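Local atomic coordinates of putative cytochrome P450 120 (Synechocystis sp., PDB entry 2VE3), a protein that binds heme and, in this structure, retinoic acid, and probably works as a cytochrome P450 monooxygenase using molecular oxygen. Residues Asp305-Glu310 with Glu360-Glu365; Pro353-Asp358 with Thr374-Phe379. One frame throughout, in Å; residues are numbered along the deposited sequence.

Interaction 1: residues Asp305-Glu310 with Glu360-Glu365; sequences DQVLQE and EKFDPE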
loop_
_atom_site.group_PDB
_atom_site.type_symbol
_atom_site.label_atom_id
_atom_site.label_comp_id
_atom_site.label_asym_id
_atom_site.label_seq_id
_atom_site.Cartn_x
_atom_site.Cartn_y
_atom_site.Cartn_z
ATOM N N ASP A 305 -12.451 4.712 -13.046
ATOM C CA ASP A 305 -11.011 4.597 -13.259
ATOM C C ASP A 305 -10.258 5.896 -12.945
ATOM O O ASP A 305 -9.243 5.861 -12.241
ATOM C CB ASP A 305 -10.696 4.173 -14.694
ATOM C CG ASP A 305 -10.851 2.683 -14.928
ATOM O OD1 ASP A 305 -11.154 1.913 -13.986
ATOM O OD2 ASP A 305 -10.675 2.278 -16.091
ATOM N N GLN A 306 -10.741 7.022 -13.492
ATOM C CA GLN A 306 -10.146 8.350 -13.242
ATOM C C GLN A 306 -10.172 8.790 -11.770
ATOM O O GLN A 306 -9.201 9.338 -11.258
ATOM C CB GLN A 306 -10.873 9.412 -14.049
ATOM C CG GLN A 306 -10.560 9.407 -15.541
ATOM C CD GLN A 306 -11.246 10.563 -16.249
ATOM O OE1 GLN A 306 -11.238 11.710 -15.769
ATOM N NE2 GLN A 306 -11.856 10.265 -17.390
ATOM N N VAL A 307 -11.316 8.596 -11.126
ATOM C CA VAL A 307 -11.501 8.954 -9.708
ATOM C C VAL A 307 -10.483 8.188 -8.847
ATOM O O VAL A 307 -9.868 8.743 -7.916
ATOM C CB VAL A 307 -12.953 8.650 -9.283
ATOM C CG1 VAL A 307 -13.143 8.797 -7.778
ATOM C CG2 VAL A 307 -13.913 9.538 -10.045
ATOM N N LEU A 308 -10.289 6.916 -9.175
ATOM C CA LEU A 308 -9.431 6.061 -8.369
ATOM C C LEU A 308 -7.947 6.392 -8.569
ATOM O O LEU A 308 -7.199 6.421 -7.593
ATOM C CB LEU A 308 -9.782 4.579 -8.572
ATOM C CG LEU A 308 -11.186 4.152 -8.137
ATOM C CD1 LEU A 308 -11.464 2.695 -8.529
ATOM C CD2 LEU A 308 -11.426 4.352 -6.632
ATOM N N GLN A 309 -7.547 6.729 -9.801
ATOM C CA GLN A 309 -6.226 7.328 -10.047
ATOM C C GLN A 309 -5.986 8.585 -9.190
ATOM O O GLN A 309 -4.884 8.795 -8.669
ATOM C CB GLN A 309 -6.042 7.710 -11.536
ATOM C CG GLN A 309 -5.934 6.528 -12.561
ATOM C CD GLN A 309 -4.608 5.796 -12.495
ATOM O OE1 GLN A 309 -4.331 5.055 -11.543
ATOM N NE2 GLN A 309 -3.783 5.982 -13.513
ATOM N N GLU A 310 -7.023 9.416 -9.063
ATOM C CA GLU A 310 -6.916 10.685 -8.354
ATOM C C GLU A 310 -6.978 10.564 -6.814
ATOM O O GLU A 310 -6.322 11.340 -6.105
ATOM C CB GLU A 310 -7.936 11.704 -8.906
ATOM C CG GLU A 310 -8.030 13.043 -8.166
ATOM C CD GLU A 310 -6.766 13.887 -8.213
ATOM O OE1 GLU A 310 -5.694 13.394 -8.628
ATOM O OE2 GLU A 310 -6.848 15.072 -7.828
ATOM N N GLU A 360 -3.655 20.464 -3.838
ATOM C CA GLU A 360 -4.453 20.112 -2.680
ATOM C C GLU A 360 -5.869 19.731 -3.095
ATOM O O GLU A 360 -6.646 19.226 -2.282
ATOM C CB GLU A 360 -4.460 21.267 -1.667
ATOM C CG GLU A 360 -5.372 22.457 -2.049
ATOM C CD GLU A 360 -4.755 23.414 -3.065
ATOM O OE1 GLU A 360 -3.527 23.351 -3.314
ATOM O OE2 GLU A 360 -5.512 24.252 -3.609
ATOM N N LYS A 361 -6.190 19.956 -4.368
ATOM C CA LYS A 361 -7.561 19.771 -4.858
ATOM C C LYS A 361 -7.785 18.420 -5.508
ATOM O O LYS A 361 -6.975 17.960 -6.309
ATOM C CB LYS A 361 -7.978 20.898 -5.814
ATOM C CG LYS A 361 -8.042 22.272 -5.166
ATOM C CD LYS A 361 -9.095 23.125 -5.858
ATOM C CE LYS A 361 -9.576 24.272 -4.981
ATOM N NZ LYS A 361 -8.785 25.518 -5.178
ATOM N N PHE A 362 -8.892 17.797 -5.130
ATOM C CA PHE A 362 -9.328 16.514 -5.646
ATOM C C PHE A 362 -10.022 16.720 -6.991
ATOM O O PHE A 362 -11.165 17.187 -7.044
ATOM C CB PHE A 362 -10.254 15.837 -4.624
ATOM C CG PHE A 362 -10.770 14.497 -5.050
ATOM C CD1 PHE A 362 -9.919 13.399 -5.139
ATOM C CD2 PHE A 362 -12.115 14.322 -5.346
ATOM C CE1 PHE A 362 -10.386 12.159 -5.539
ATOM C CE2 PHE A 362 -12.594 13.071 -5.757
ATOM C CZ PHE A 362 -11.725 11.983 -5.841
ATOM N N ASP A 363 -9.330 16.370 -8.075
ATOM C CA ASP A 363 -9.854 16.567 -9.434
ATOM C C ASP A 363 -9.561 15.394 -10.390
ATOM O O ASP A 363 -8.489 15.317 -10.961
ATOM C CB ASP A 363 -9.305 17.883 -10.009
ATOM C CG ASP A 363 -9.719 18.121 -11.453
ATOM O OD1 ASP A 363 -10.822 17.661 -11.882
ATOM O OD2 ASP A 363 -8.919 18.780 -12.159
ATOM N N PRO A 364 -10.505 14.454 -10.520
ATOM C CA PRO A 364 -10.473 13.349 -11.471
ATOM C C PRO A 364 -10.170 13.721 -12.948
ATOM O O PRO A 364 -9.590 12.905 -13.673
ATOM C CB PRO A 364 -11.868 12.759 -11.332
ATOM C CG PRO A 364 -12.192 12.986 -9.895
ATOM C CD PRO A 364 -11.686 14.372 -9.650
ATOM N N GLU A 365 -10.553 14.930 -13.365
ATOM C CA GLU A 365 -10.340 15.425 -14.731
ATOM C C GLU A 365 -8.870 15.548 -15.127
ATOM O O GLU A 365 -8.581 15.843 -16.269
ATOM C CB GLU A 365 -11.024 16.789 -14.952
ATOM C CG GLU A 365 -12.510 16.825 -14.640
ATOM C CD GLU A 365 -13.326 15.930 -15.548
ATOM O OE1 GLU A 365 -13.175 16.026 -16.782
ATOM O OE2 GLU A 365 -14.123 15.127 -15.032
#
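The phenyl ring of Phe362 meets helix 302-314 at Val307 and Glu310. At the ring edge, close to its plane, Val307 CG1 lies 4.0 Å from Phe362 CZ. Glu310 CG comes in obliquely, 3.6 Å from Phe362 CD1. One ring face carries a neighbour from its own segment: Pro364 CD sits above it, shifted toward the rim. The carboxylate of Glu310 is a second flat group; its OE2 accepts the backbone N-H of Asp363. This bond is short, with N to OE2 2.8 Å, and nearly straight, at 174°. The N-H reaches the anti side of OE2, 25° out of the carboxylate plane. The chain of Glu310 bends at chi2 (64°), and this carries CD round toward the backbone of Asp363. Here two hallmark P450 sequences meet: Glu310 opens the ExxR motif of the K helix, and Pro364 and Glu365 belong to the PERF motif. Glu310 OE2 also forms salt bridges with Arg313 and Arg366, completing the Glu-Arg-Arg triad of the family. Lys361 O is an acceptor too, 3.3 Å from Glu310 OE2; Arg366 donates to both oxygens and so bridges them. The Val307 and Pro364 side chains run alongside each other in the same direction. Val307 CG2 touches Pro364 CG at 3.9 Å, and the CG1 branch is left to reach the phenyl ring. Gln306 CB rests 3.7 Å from Pro364 O. Helix 274-285 packs on the apolar patch, with Ile276 against Val307, Phe362 and Pro364. Within 360-365 the chain makes an Asx turn: Asp363 OD1 accepts from Glu365 N at 3.1 Å, the donor standing well above the carboxylate plane.

Interaction 2: residues Pro353-Asp358 with Thr374-Phe379; sequences PDLYPD and THNPPF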
loop_
_atom_site.group_PDB
_atom_site.type_symbol
_atom_site.label_atom_id
_atom_site.label_comp_id
_atom_site.label_asym_id
_atom_site.label_seq_id
_atom_site.Cartn_x
_atom_site.Cartn_y
_atom_site.Cartn_z
ATOM N N PRO A 353 3.235 21.164 -7.413
ATOM C CA PRO A 353 2.277 22.018 -8.141
ATOM C C PRO A 353 2.519 22.139 -9.644
ATOM O O PRO A 353 1.597 22.492 -10.374
ATOM C CB PRO A 353 2.393 23.373 -7.438
ATOM C CG PRO A 353 3.754 23.379 -6.812
ATOM C CD PRO A 353 4.105 21.944 -6.506
ATOM N N ASP A 354 3.734 21.836 -10.098
ATOM C CA ASP A 354 4.045 21.776 -11.532
ATOM C C ASP A 354 3.431 20.541 -12.169
ATOM O O ASP A 354 2.884 20.596 -13.278
ATOM C CB ASP A 354 5.563 21.742 -11.759
ATOM C CG ASP A 354 6.271 22.977 -11.239
ATOM O OD1 ASP A 354 5.636 24.044 -11.142
ATOM O OD2 ASP A 354 7.481 22.882 -10.942
ATOM N N LEU A 355 3.553 19.417 -11.468
ATOM C CA LEU A 355 2.890 18.173 -11.837
ATOM C C LEU A 355 1.374 18.220 -11.637
ATOM O O LEU A 355 0.608 17.739 -12.471
ATOM C CB LEU A 355 3.492 17.036 -10.999
ATOM C CG LEU A 355 4.393 15.968 -11.631
ATOM C CD1 LEU A 355 5.102 16.442 -12.909
ATOM C CD2 LEU A 355 5.383 15.393 -10.597
ATOM N N TYR A 356 0.947 18.797 -10.520
ATOM C CA TYR A 356 -0.463 18.823 -10.138
ATOM C C TYR A 356 -0.915 20.233 -9.764
ATOM O O TYR A 356 -0.879 20.604 -8.593
ATOM C CB TYR A 356 -0.729 17.817 -8.997
ATOM C CG TYR A 356 -0.332 16.416 -9.381
ATOM C CD1 TYR A 356 -1.083 15.690 -10.317
ATOM C CD2 TYR A 356 0.832 15.839 -8.876
ATOM C CE1 TYR A 356 -0.707 14.415 -10.697
ATOM C CE2 TYR A 356 1.225 14.562 -9.255
ATOM C CZ TYR A 356 0.449 13.858 -10.155
ATOM O OH TYR A 356 0.811 12.604 -10.524
ATOM N N PRO A 357 -1.322 21.029 -10.767
ATOM C CA PRO A 357 -1.806 22.395 -10.519
ATOM C C PRO A 357 -2.929 22.425 -9.477
ATOM O O PRO A 357 -3.914 21.699 -9.626
ATOM C CB PRO A 357 -2.316 22.834 -11.895
ATOM C CG PRO A 357 -1.498 22.048 -12.859
ATOM C CD PRO A 357 -1.342 20.697 -12.206
ATOM N N ASP A 358 -2.765 23.254 -8.441
ATOM C CA ASP A 358 -3.598 23.230 -7.223
ATOM C C ASP A 358 -3.560 21.834 -6.618
ATOM O O ASP A 358 -4.575 21.126 -6.634
ATOM C CB ASP A 358 -5.054 23.625 -7.502
ATOM C CG ASP A 358 -5.211 25.084 -7.852
ATOM O OD1 ASP A 358 -4.406 25.912 -7.359
ATOM O OD2 ASP A 358 -6.160 25.397 -8.620
ATOM N N THR A 374 -1.988 13.477 -18.091
ATOM C CA THR A 374 -1.772 12.550 -19.209
ATOM C C THR A 374 -0.514 12.857 -20.025
ATOM O O THR A 374 0.167 11.941 -20.497
ATOM C CB THR A 374 -2.958 12.553 -20.174
ATOM O OG1 THR A 374 -3.114 13.874 -20.700
ATOM C CG2 THR A 374 -4.245 12.121 -19.458
ATOM N N HIS A 375 -0.215 14.134 -20.229
ATOM C CA HIS A 375 1.048 14.475 -20.870
ATOM C C HIS A 375 2.073 15.085 -19.912
ATOM O O HIS A 375 2.900 15.895 -20.319
ATOM C CB HIS A 375 0.874 15.291 -22.179
ATOM C CG HIS A 375 -0.341 16.172 -22.217
ATOM N ND1 HIS A 375 -1.413 15.923 -23.053
ATOM C CD2 HIS A 375 -0.641 17.311 -21.547
ATOM C CE1 HIS A 375 -2.328 16.862 -22.881
ATOM N NE2 HIS A 375 -1.886 17.715 -21.971
ATOM N N ASN A 376 2.015 14.674 -18.641
ATOM C CA ASN A 376 3.069 14.958 -17.660
ATOM C C ASN A 376 4.315 14.133 -18.031
ATOM O O ASN A 376 4.211 13.174 -18.808
ATOM C CB ASN A 376 2.600 14.605 -16.225
ATOM C CG ASN A 376 2.180 15.835 -15.401
ATOM O OD1 ASN A 376 2.588 16.962 -15.676
ATOM N ND2 ASN A 376 1.373 15.604 -14.366
ATOM N N PRO A 377 5.498 14.503 -17.500
ATOM C CA PRO A 377 6.664 13.627 -17.670
ATOM C C PRO A 377 6.431 12.222 -17.096
ATOM O O PRO A 377 5.510 12.031 -16.299
ATOM C CB PRO A 377 7.774 14.352 -16.894
ATOM C CG PRO A 377 7.074 15.330 -16.013
ATOM C CD PRO A 377 5.846 15.735 -16.769
ATOM N N PRO A 378 7.210 11.223 -17.547
ATOM C CA PRO A 378 7.157 9.908 -16.903
ATOM C C PRO A 378 7.455 9.984 -15.408
ATOM O O PRO A 378 8.212 10.852 -14.975
ATOM C CB PRO A 378 8.266 9.123 -17.614
ATOM C CG PRO A 378 8.379 9.779 -18.963
ATOM C CD PRO A 378 8.127 11.238 -18.707
ATOM N N PHE A 379 6.843 9.088 -14.636
ATOM C CA PHE A 379 7.127 8.945 -13.183
ATOM C C PHE A 379 6.583 10.090 -12.332
ATOM O O PHE A 379 7.121 10.407 -11.264
ATOM C CB PHE A 379 8.626 8.709 -12.915
ATOM C CG PHE A 379 9.182 7.483 -13.595
ATOM C CD1 PHE A 379 8.775 6.207 -13.207
ATOM C CD2 PHE A 379 10.111 7.604 -14.627
ATOM C CE1 PHE A 379 9.285 5.063 -13.835
ATOM C CE2 PHE A 379 10.640 6.460 -15.265
ATOM C CZ PHE A 379 10.219 5.194 -14.863
HETATM O O HOH W 1 0.535 12.578 -13.469
#
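Asn376 ND2 is engaged by two partners, Leu355 O and a water. The bond to Leu355 O is 3.0 Å from ND2 and almost straight, at 173°. The carbonyl oxygen lies close to the amide plane of Asn376, while the donor is tilted 20° from the carbonyl plane of Leu355. The water accepts from Asn376 ND2 at a longer 3.3 Å and donates to Tyr356 OH at 3.0 Å, so it ties the amide to the phenol. The same hydroxyl is bonded to Ala380 O, which joins Tyr356 directly to the chain just past Phe379. The apolar part is small. Leu355 CD1 lies 3.8 Å from Pro377 CG and equally far from Asn376 OD1, and the Leu355 side chain crosses that of Pro377 obliquely. Both torsions of Leu355 are off the staggered values; chi2, at 25°, sets CD1 toward Pro377. Pro377 also touches Ala62 of helix 62-68. The contact joins two parts of the long loop between helices 346-349 and 394-411: the part before the PERF motif and the part between it and Cys391, the probable axial heme ligand. The second part is the meander region characteristic of cytochromes P450.

Overall arrangement
Interactions 1 and 2 have centres about 13 Å apart and do not touch, but their segments alternate along the chain. Residues 353-358 lead, after one residue, into 360-365, so one loop faces helix 302-314 in interaction 1 and the meander in interaction 2. Arg366 connects them: it pairs with Glu310 and also donates to the backbone oxygens of Pro357 and Asp358. Tyr356 packs on it as well. Both contacts lie away from the heme and retinoic acid sites. The side chains of Glu310 and Tyr356 are each about 13 Å from the heme. Residues 374-379 lie in the chain running on to Cys391, the probable axial heme ligand.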